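Local coordinates for Dot/Icm T4SS effector (Legionella pneumophila, PDB 6VVE), which is an effector kinase, bound here to ADP and manganese, that is activated by the host metabolite inositol hexakisphosphate, at residues Gln231-Thr243 with Leu275-Lys288. Sequence-based numbering, arbitrary orientation.
Sequences QWLYVYNFIYPPT and LLRFYHEGLISLPK
N237 and S285 carry the polar part of the contact. S285 N gives a nearly straight bond of 2.7 Å to N237 OD1 (172°), and N237 ND2 donates to S285 O at 3.1 Å, more bent. The second ND2 hydrogen goes back to L233 O, 3.0 Å away, which fixes the rotation of the amide; asparagine suits the place because its short side chain offers donor and acceptor together. S285 OG donates to Y240 O at 2.8 Å, in the carbonyl plane, taking up a carbonyl where helix 231-239 has ended.

In this C-terminal helical part of the kinase, far from the nucleotide, helix 272-280 closes in a Schellman motif at G282, whose positive phi favours glycine, and 284-287 then runs extended past helix 231-239 to P287, the N-cap residue of helix 288-299.

The flat Y236 ring gives P287 CD a face for a CH-pi contact, 4.0 Å from its centroid, while Y236 OH is hydrogen-bonded to E163. With CG anti to the backbone N (chi1 -176°), branched L233 sends CD1 to L286 CD2 (3.9 Å) and CD2 to L275 CD2. The broad W232 ring offers its edge to L275, L286 and P287. P242's compact ring lies against the 284-285 backbone.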
ATOM      1  N   GLN A 231      -3.380   6.043   9.519  1.00 10.29           N
ATOM      2  CA  GLN A 231      -4.283   5.554   8.484  1.00 12.03           C
ATOM      3  C   GLN A 231      -4.883   4.211   8.864  1.00  9.73           C
ATOM      4  O   GLN A 231      -6.106   4.019   8.796  1.00  9.63           O
ATOM      5  CB  GLN A 231      -3.503   5.451   7.167  1.00 18.14           C
ATOM      6  CG  GLN A 231      -4.316   5.246   5.928  1.00 24.13           C
ATOM      7  CD  GLN A 231      -3.452   5.316   4.685  1.00 27.86           C
ATOM      8  OE1 GLN A 231      -2.576   4.477   4.475  1.00 12.88           O
ATOM      9  NE2 GLN A 231      -3.670   6.339   3.877  1.00 12.49           N
ATOM     10  N   TRP A 232      -4.028   3.265   9.256  1.00 10.31           N
ATOM     11  CA  TRP A 232      -4.482   1.921   9.600  1.00 19.09           C
ATOM     12  C   TRP A 232      -5.609   1.955  10.626  1.00 15.26           C
ATOM     13  O   TRP A 232      -6.536   1.134  10.574  1.00  9.79           O
ATOM     14  CB  TRP A 232      -3.304   1.110  10.153  1.00 11.40           C
ATOM     15  CG  TRP A 232      -2.773   1.691  11.425  1.00 11.49           C
ATOM     16  CD1 TRP A 232      -1.844   2.685  11.547  1.00 11.81           C
ATOM     17  CD2 TRP A 232      -3.146   1.324  12.756  1.00 11.53           C
ATOM     18  NE1 TRP A 232      -1.620   2.963  12.880  1.00 14.41           N
ATOM     19  CE2 TRP A 232      -2.408   2.137  13.638  1.00 11.85           C
ATOM     20  CE3 TRP A 232      -4.042   0.398  13.289  1.00 11.56           C
ATOM     21  CZ2 TRP A 232      -2.526   2.033  15.023  1.00 12.64           C
ATOM     22  CZ3 TRP A 232      -4.155   0.294  14.673  1.00 11.94           C
ATOM     23  CH2 TRP A 232      -3.406   1.109  15.517  1.00 12.24           C
ATOM     24  N   LEU A 233      -5.544   2.895  11.573  1.00 13.56           N
ATOM     25  CA  LEU A 233      -6.556   2.962  12.621  1.00  9.25           C
ATOM     26  C   LEU A 233      -7.895   3.415  12.065  1.00  8.72           C
ATOM     27  O   LEU A 233      -8.951   2.915  12.493  1.00  8.78           O
ATOM     28  CB  LEU A 233      -6.087   3.902  13.726  1.00 10.57           C
ATOM     29  CG  LEU A 233      -6.969   4.045  14.962  1.00 13.21           C
ATOM     30  CD1 LEU A 233      -7.003   2.752  15.752  1.00 10.09           C
ATOM     31  CD2 LEU A 233      -6.471   5.205  15.836  1.00 13.18           C
ATOM     32  N   TYR A 234      -7.878   4.360  11.114  1.00  9.32           N
ATOM     33  CA  TYR A 234      -9.129   4.848  10.539  1.00  9.10           C
ATOM     34  C   TYR A 234      -9.860   3.731   9.799  1.00  9.30           C
ATOM     35  O   TYR A 234     -11.085   3.585   9.921  1.00 12.14           O
ATOM     36  CB  TYR A 234      -8.867   6.003   9.575  1.00  9.13           C
ATOM     37  CG  TYR A 234      -8.012   7.130  10.109  1.00  9.22           C
ATOM     38  CD1 TYR A 234      -7.849   7.336  11.475  1.00 10.52           C
ATOM     39  CD2 TYR A 234      -7.390   8.017   9.236  1.00 11.20           C
ATOM     40  CE1 TYR A 234      -7.064   8.363  11.954  1.00 13.64           C
ATOM     41  CE2 TYR A 234      -6.616   9.064   9.704  1.00 10.87           C
ATOM     42  CZ  TYR A 234      -6.443   9.223  11.061  1.00 13.22           C
ATOM     43  OH  TYR A 234      -5.659  10.255  11.510  1.00 13.19           O
ATOM     44  N   VAL A 235      -9.121   2.937   9.018  1.00  9.84           N
ATOM     45  CA  VAL A 235      -9.735   1.842   8.273  1.00 11.21           C
ATOM     46  C   VAL A 235     -10.390   0.854   9.231  1.00 11.06           C
ATOM     47  O   VAL A 235     -11.555   0.462   9.055  1.00 10.84           O
ATOM     48  CB  VAL A 235      -8.688   1.151   7.379  1.00 13.12           C
ATOM     49  CG1 VAL A 235      -9.302  -0.045   6.672  1.00 11.47           C
ATOM     50  CG2 VAL A 235      -8.108   2.136   6.370  1.00 14.03           C
ATOM     51  N   TYR A 236      -9.657   0.442  10.268  1.00  9.57           N
ATOM     52  CA  TYR A 236     -10.184  -0.578  11.166  1.00 11.08           C
ATOM     53  C   TYR A 236     -11.421  -0.085  11.912  1.00 10.09           C
ATOM     54  O   TYR A 236     -12.424  -0.799  12.012  1.00 10.74           O
ATOM     55  CB  TYR A 236      -9.119  -1.016  12.163  1.00 10.58           C
ATOM     56  CG  TYR A 236      -9.559  -2.215  12.967  1.00 11.58           C
ATOM     57  CD1 TYR A 236      -9.438  -3.502  12.453  1.00 15.01           C
ATOM     58  CD2 TYR A 236     -10.096  -2.066  14.240  1.00 15.50           C
ATOM     59  CE1 TYR A 236      -9.843  -4.607  13.185  1.00 15.88           C
ATOM     60  CE2 TYR A 236     -10.494  -3.167  14.982  1.00 14.88           C
ATOM     61  CZ  TYR A 236     -10.374  -4.430  14.444  1.00 16.50           C
ATOM     62  OH  TYR A 236     -10.780  -5.529  15.164  1.00 20.59           O
ATOM     63  N   ASN A 237     -11.357   1.133  12.455  1.00 12.50           N
ATOM     64  CA  ASN A 237     -12.473   1.646  13.249  1.00 12.37           C
ATOM     65  C   ASN A 237     -13.694   1.934  12.385  1.00 12.99           C
ATOM     66  O   ASN A 237     -14.820   1.808  12.863  1.00 16.18           O
ATOM     67  CB  ASN A 237     -12.052   2.904  14.008  1.00 13.02           C
ATOM     68  CG  ASN A 237     -11.341   2.580  15.306  1.00 11.14           C
ATOM     69  OD1 ASN A 237     -11.938   2.629  16.386  1.00 12.87           O
ATOM     70  ND2 ASN A 237     -10.063   2.229  15.212  1.00 16.98           N
ATOM     71  N   PHE A 238     -13.496   2.324  11.124  1.00 12.42           N
ATOM     72  CA  PHE A 238     -14.636   2.522  10.235  1.00 13.54           C
ATOM     73  C   PHE A 238     -15.385   1.215  10.016  1.00 12.34           C
ATOM     74  O   PHE A 238     -16.621   1.199   9.974  1.00 12.13           O
ATOM     75  CB  PHE A 238     -14.177   3.093   8.894  1.00 16.23           C
ATOM     76  CG  PHE A 238     -15.298   3.277   7.905  1.00 21.67           C
ATOM     77  CD1 PHE A 238     -16.178   4.339   8.025  1.00 22.97           C
ATOM     78  CD2 PHE A 238     -15.474   2.381   6.860  1.00 24.28           C
ATOM     79  CE1 PHE A 238     -17.218   4.510   7.124  1.00 24.89           C
ATOM     80  CE2 PHE A 238     -16.511   2.552   5.949  1.00 26.32           C
ATOM     81  CZ  PHE A 238     -17.381   3.622   6.086  1.00 26.40           C
ATOM     82  N   ILE A 239     -14.648   0.100   9.887  1.00 12.86           N
ATOM     83  CA  ILE A 239     -15.279  -1.185   9.598  1.00 13.97           C
ATOM     84  C   ILE A 239     -15.774  -1.843  10.881  1.00 13.15           C
ATOM     85  O   ILE A 239     -16.840  -2.469  10.899  1.00 17.14           O
ATOM     86  CB  ILE A 239     -14.290  -2.085   8.837  1.00 19.42           C
ATOM     87  CG1 ILE A 239     -13.828  -1.396   7.548  1.00 17.34           C
ATOM     88  CG2 ILE A 239     -14.906  -3.429   8.527  1.00 21.58           C
ATOM     89  CD1 ILE A 239     -12.767  -2.172   6.777  1.00 18.19           C
ATOM     90  N   TYR A 240     -14.995  -1.763  11.960  1.00 18.09           N
ATOM     91  CA  TYR A 240     -15.333  -2.397  13.240  1.00 17.76           C
ATOM     92  C   TYR A 240     -15.282  -1.339  14.329  1.00 15.26           C
ATOM     93  O   TYR A 240     -14.431  -1.383  15.222  1.00 15.44           O
ATOM     94  CB  TYR A 240     -14.380  -3.553  13.565  1.00 21.91           C
ATOM     95  CG  TYR A 240     -14.323  -4.612  12.497  1.00 26.11           C
ATOM     96  CD1 TYR A 240     -15.431  -5.418  12.227  1.00 26.00           C
ATOM     97  CD2 TYR A 240     -13.167  -4.814  11.754  1.00 25.31           C
ATOM     98  CE1 TYR A 240     -15.387  -6.382  11.241  1.00 28.46           C
ATOM     99  CE2 TYR A 240     -13.111  -5.783  10.766  1.00 27.89           C
ATOM    100  CZ  TYR A 240     -14.219  -6.566  10.514  1.00 28.63           C
ATOM    101  OH  TYR A 240     -14.167  -7.520   9.531  1.00 28.87           O
ATOM    102  N   PRO A 241     -16.190  -0.373  14.285  1.00 13.41           N
ATOM    103  CA  PRO A 241     -16.197   0.701  15.297  1.00 13.48           C
ATOM    104  C   PRO A 241     -16.401   0.133  16.690  1.00 13.88           C
ATOM    105  O   PRO A 241     -16.913  -0.988  16.844  1.00 15.05           O
ATOM    106  CB  PRO A 241     -17.385   1.580  14.875  1.00 17.62           C
ATOM    107  CG  PRO A 241     -18.270   0.662  14.043  1.00 16.12           C
ATOM    108  CD  PRO A 241     -17.304  -0.243  13.321  1.00 15.94           C
ATOM    109  N   PRO A 242     -16.010   0.867  17.725  1.00 15.54           N
ATOM    110  CA  PRO A 242     -16.272   0.400  19.093  1.00 19.15           C
ATOM    111  C   PRO A 242     -17.767   0.338  19.380  1.00 20.44           C
ATOM    112  O   PRO A 242     -18.568   1.076  18.807  1.00 19.52           O
ATOM    113  CB  PRO A 242     -15.588   1.452  19.977  1.00 20.62           C
ATOM    114  CG  PRO A 242     -14.699   2.247  19.055  1.00 18.74           C
ATOM    115  CD  PRO A 242     -15.342   2.177  17.696  1.00 14.02           C
ATOM    116  N   THR A 243     -18.132  -0.556  20.294  1.00 28.06           N
ATOM    117  CA  THR A 243     -19.519  -0.809  20.656  1.00 34.11           C
ATOM    118  C   THR A 243     -19.677  -0.710  22.164  1.00 41.30           C
ATOM    119  O   THR A 243     -18.836  -1.208  22.920  1.00 46.90           O
ATOM    120  CB  THR A 243     -19.966  -2.199  20.167  1.00 35.96           C
ATOM    121  OG1 THR A 243     -20.141  -2.177  18.745  1.00 33.37           O
ATOM    122  CG2 THR A 243     -21.262  -2.602  20.823  1.00 39.06           C
ATOM    123  N   LEU A 275      -3.188   4.938  22.579  1.00 24.65           N
ATOM    124  CA  LEU A 275      -4.011   3.897  21.972  1.00 22.52           C
ATOM    125  C   LEU A 275      -4.597   2.981  23.041  1.00 21.54           C
ATOM    126  O   LEU A 275      -5.791   2.654  23.014  1.00 19.04           O
ATOM    127  CB  LEU A 275      -3.180   3.092  20.967  1.00 21.79           C
ATOM    128  CG  LEU A 275      -2.741   3.814  19.698  1.00 17.38           C
ATOM    129  CD1 LEU A 275      -1.626   3.057  19.009  1.00 22.38           C
ATOM    130  CD2 LEU A 275      -3.900   4.011  18.761  1.00 16.13           C
ATOM    131  N   LEU A 276      -3.767   2.560  23.999  1.00 17.70           N
ATOM    132  CA  LEU A 276      -4.252   1.667  25.047  1.00 19.94           C
ATOM    133  C   LEU A 276      -5.266   2.368  25.939  1.00 19.48           C
ATOM    134  O   LEU A 276      -6.258   1.759  26.348  1.00 20.06           O
ATOM    135  CB  LEU A 276      -3.084   1.150  25.880  1.00 23.30           C
ATOM    136  CG  LEU A 276      -2.830  -0.361  25.860  1.00 29.11           C
ATOM    137  CD1 LEU A 276      -1.772  -0.726  26.901  1.00 31.96           C
ATOM    138  CD2 LEU A 276      -4.097  -1.166  26.103  1.00 31.12           C
ATOM    139  N   ARG A 277      -5.023   3.639  26.269  1.00 23.91           N
ATOM    140  CA  ARG A 277      -5.970   4.386  27.093  1.00 24.28           C
ATOM    141  C   ARG A 277      -7.315   4.523  26.386  1.00 18.60           C
ATOM    142  O   ARG A 277      -8.365   4.201  26.954  1.00 19.39           O
ATOM    143  CB  ARG A 277      -5.389   5.762  27.430  1.00 25.33           C
ATOM    144  CG  ARG A 277      -6.346   6.712  28.140  1.00 20.57           C
ATOM    145  CD  ARG A 277      -6.833   6.140  29.461  1.00 36.58           C
ATOM    146  NE  ARG A 277      -5.733   5.831  30.366  1.00 39.48           N
ATOM    147  CZ  ARG A 277      -5.870   5.180  31.518  1.00 42.44           C
ATOM    148  NH1 ARG A 277      -7.070   4.767  31.911  1.00 39.72           N
ATOM    149  NH2 ARG A 277      -4.804   4.941  32.275  1.00 46.34           N
ATOM    150  N   PHE A 278      -7.301   5.010  25.143  1.00 16.88           N
ATOM    151  CA  PHE A 278      -8.542   5.136  24.387  1.00 18.21           C
ATOM    152  C   PHE A 278      -9.217   3.776  24.209  1.00 17.03           C
ATOM    153  O   PHE A 278     -10.446   3.666  24.298  1.00 16.36           O
ATOM    154  CB  PHE A 278      -8.270   5.776  23.029  1.00 17.72           C
ATOM    155  CG  PHE A 278      -8.004   7.264  23.088  1.00 18.15           C
ATOM    156  CD1 PHE A 278      -8.012   7.950  24.294  1.00 21.45           C
ATOM    157  CD2 PHE A 278      -7.744   7.971  21.931  1.00 17.83           C
ATOM    158  CE1 PHE A 278      -7.775   9.312  24.339  1.00 20.45           C
ATOM    159  CE2 PHE A 278      -7.504   9.341  21.969  1.00 17.07           C
ATOM    160  CZ  PHE A 278      -7.524  10.006  23.164  1.00 19.58           C
ATOM    161  N   TYR A 279      -8.432   2.728  23.941  1.00 16.48           N
ATOM    162  CA  TYR A 279      -9.009   1.392  23.811  1.00 16.80           C
ATOM    163  C   TYR A 279      -9.625   0.931  25.126  1.00 18.69           C
ATOM    164  O   TYR A 279     -10.733   0.369  25.144  1.00 19.22           O
ATOM    165  CB  TYR A 279      -7.934   0.406  23.346  1.00 17.91           C
ATOM    166  CG  TYR A 279      -8.418  -1.020  23.217  1.00 17.79           C
ATOM    167  CD1 TYR A 279      -9.242  -1.400  22.160  1.00 18.24           C
ATOM    168  CD2 TYR A 279      -8.059  -1.987  24.152  1.00 19.71           C
ATOM    169  CE1 TYR A 279      -9.689  -2.699  22.038  1.00 20.48           C
ATOM    170  CE2 TYR A 279      -8.498  -3.286  24.036  1.00 25.57           C
ATOM    171  CZ  TYR A 279      -9.314  -3.640  22.977  1.00 23.69           C
ATOM    172  OH  TYR A 279      -9.754  -4.929  22.858  1.00 24.49           O
ATOM    173  N   HIS A 280      -8.926   1.171  26.243  1.00 19.96           N
ATOM    174  CA  HIS A 280      -9.445   0.771  27.545  1.00 26.90           C
ATOM    175  C   HIS A 280     -10.726   1.515  27.888  1.00 25.84           C
ATOM    176  O   HIS A 280     -11.600   0.962  28.559  1.00 23.89           O
ATOM    177  CB  HIS A 280      -8.385   1.015  28.617  1.00 33.33           C
ATOM    178  CG  HIS A 280      -8.754   0.480  29.968  1.00 46.09           C
ATOM    179  ND1 HIS A 280      -9.235  -0.798  30.156  1.00 49.95           N
ATOM    180  CD2 HIS A 280      -8.705   1.049  31.197  1.00 49.88           C
ATOM    181  CE1 HIS A 280      -9.469  -0.992  31.442  1.00 53.47           C
ATOM    182  NE2 HIS A 280      -9.157   0.112  32.094  1.00 52.23           N
ATOM    183  N   GLU A 281     -10.855   2.764  27.443  1.00 20.95           N
ATOM    184  CA  GLU A 281     -12.042   3.556  27.722  1.00 24.94           C
ATOM    185  C   GLU A 281     -13.206   3.240  26.789  1.00 20.55           C
ATOM    186  O   GLU A 281     -14.301   3.773  26.991  1.00 21.15           O
ATOM    187  CB  GLU A 281     -11.706   5.042  27.616  1.00 29.80           C
ATOM    188  CG  GLU A 281     -10.803   5.567  28.714  1.00 39.60           C
ATOM    189  CD  GLU A 281     -10.380   7.009  28.473  1.00 47.98           C
ATOM    190  OE1 GLU A 281     -10.045   7.348  27.317  1.00 49.43           O
ATOM    191  OE2 GLU A 281     -10.391   7.806  29.435  1.00 52.32           O
ATOM    192  N   GLY A 282     -13.003   2.401  25.780  1.00 22.07           N
ATOM    193  CA  GLY A 282     -14.048   2.120  24.822  1.00 22.30           C
ATOM    194  C   GLY A 282     -14.211   3.164  23.745  1.00 21.83           C
ATOM    195  O   GLY A 282     -15.276   3.225  23.116  1.00 21.03           O
ATOM    196  N   LEU A 283     -13.182   3.982  23.501  1.00 22.69           N
ATOM    197  CA  LEU A 283     -13.271   5.068  22.538  1.00 20.75           C
ATOM    198  C   LEU A 283     -12.874   4.647  21.130  1.00 21.09           C
ATOM    199  O   LEU A 283     -13.408   5.191  20.158  1.00 20.42           O
ATOM    200  CB  LEU A 283     -12.378   6.231  22.978  1.00 21.44           C
ATOM    201  CG  LEU A 283     -12.646   6.803  24.373  1.00 23.72           C
ATOM    202  CD1 LEU A 283     -11.749   8.012  24.611  1.00 23.38           C
ATOM    203  CD2 LEU A 283     -14.102   7.163  24.545  1.00 26.56           C
ATOM    204  N   ILE A 284     -11.935   3.714  21.000  1.00 16.94           N
ATOM    205  CA  ILE A 284     -11.463   3.237  19.714  1.00 13.75           C
ATOM    206  C   ILE A 284     -11.423   1.714  19.746  1.00 14.68           C
ATOM    207  O   ILE A 284     -11.418   1.083  20.806  1.00 15.27           O
ATOM    208  CB  ILE A 284     -10.071   3.796  19.351  1.00 13.56           C
ATOM    209  CG1 ILE A 284      -9.023   3.330  20.366  1.00 15.39           C
ATOM    210  CG2 ILE A 284     -10.103   5.302  19.298  1.00 13.36           C
ATOM    211  CD1 ILE A 284      -7.590   3.658  19.963  1.00 18.81           C
ATOM    212  N   SER A 285     -11.383   1.130  18.560  1.00 15.83           N
ATOM    213  CA  SER A 285     -11.181  -0.299  18.381  1.00 19.35           C
ATOM    214  C   SER A 285      -9.747  -0.559  17.935  1.00 16.77           C
ATOM    215  O   SER A 285      -9.067   0.319  17.395  1.00 16.26           O
ATOM    216  CB  SER A 285     -12.161  -0.863  17.344  1.00 25.11           C
ATOM    217  OG  SER A 285     -13.491  -0.654  17.770  1.00 31.44           O
ATOM    218  N   LEU A 286      -9.297  -1.787  18.151  1.00 16.41           N
ATOM    219  CA  LEU A 286      -7.969  -2.210  17.743  1.00 17.56           C
ATOM    220  C   LEU A 286      -8.057  -3.639  17.219  1.00 19.30           C
ATOM    221  O   LEU A 286      -8.855  -4.431  17.727  1.00 15.83           O
ATOM    222  CB  LEU A 286      -6.971  -2.155  18.911  1.00 16.82           C
ATOM    223  CG  LEU A 286      -6.683  -0.793  19.524  1.00 17.48           C
ATOM    224  CD1 LEU A 286      -5.820  -0.960  20.767  1.00 15.80           C
ATOM    225  CD2 LEU A 286      -6.009   0.120  18.523  1.00 18.69           C
ATOM    226  N   PRO A 287      -7.251  -3.980  16.214  1.00 20.85           N
ATOM    227  CA  PRO A 287      -7.176  -5.390  15.797  1.00 22.80           C
ATOM    228  C   PRO A 287      -6.895  -6.275  17.000  1.00 17.65           C
ATOM    229  O   PRO A 287      -6.162  -5.895  17.915  1.00 22.58           O
ATOM    230  CB  PRO A 287      -6.018  -5.402  14.791  1.00 25.24           C
ATOM    231  CG  PRO A 287      -5.992  -4.004  14.243  1.00 22.91           C
ATOM    232  CD  PRO A 287      -6.374  -3.115  15.402  1.00 22.58           C
ATOM    233  N   LYS A 288      -7.492  -7.467  16.994  1.00 18.94           N
ATOM    234  CA  LYS A 288      -7.404  -8.342  18.157  1.00 20.93           C
ATOM    235  C   LYS A 288      -5.957  -8.587  18.570  1.00 21.98           C
ATOM    236  O   LYS A 288      -5.632  -8.554  19.761  1.00 23.07           O
ATOM    237  CB  LYS A 288      -8.109  -9.668  17.868  1.00 28.15           C
ATOM    238  CG  LYS A 288      -8.429 -10.475  19.114  1.00 39.93           C
ATOM    239  CD  LYS A 288      -9.056 -11.822  18.761  1.00 50.87           C
ATOM    240  CE  LYS A 288      -9.847 -12.389  19.932  1.00 56.59           C
ATOM    241  NZ  LYS A 288      -9.033 -12.486  21.174  1.00 57.38           N
TER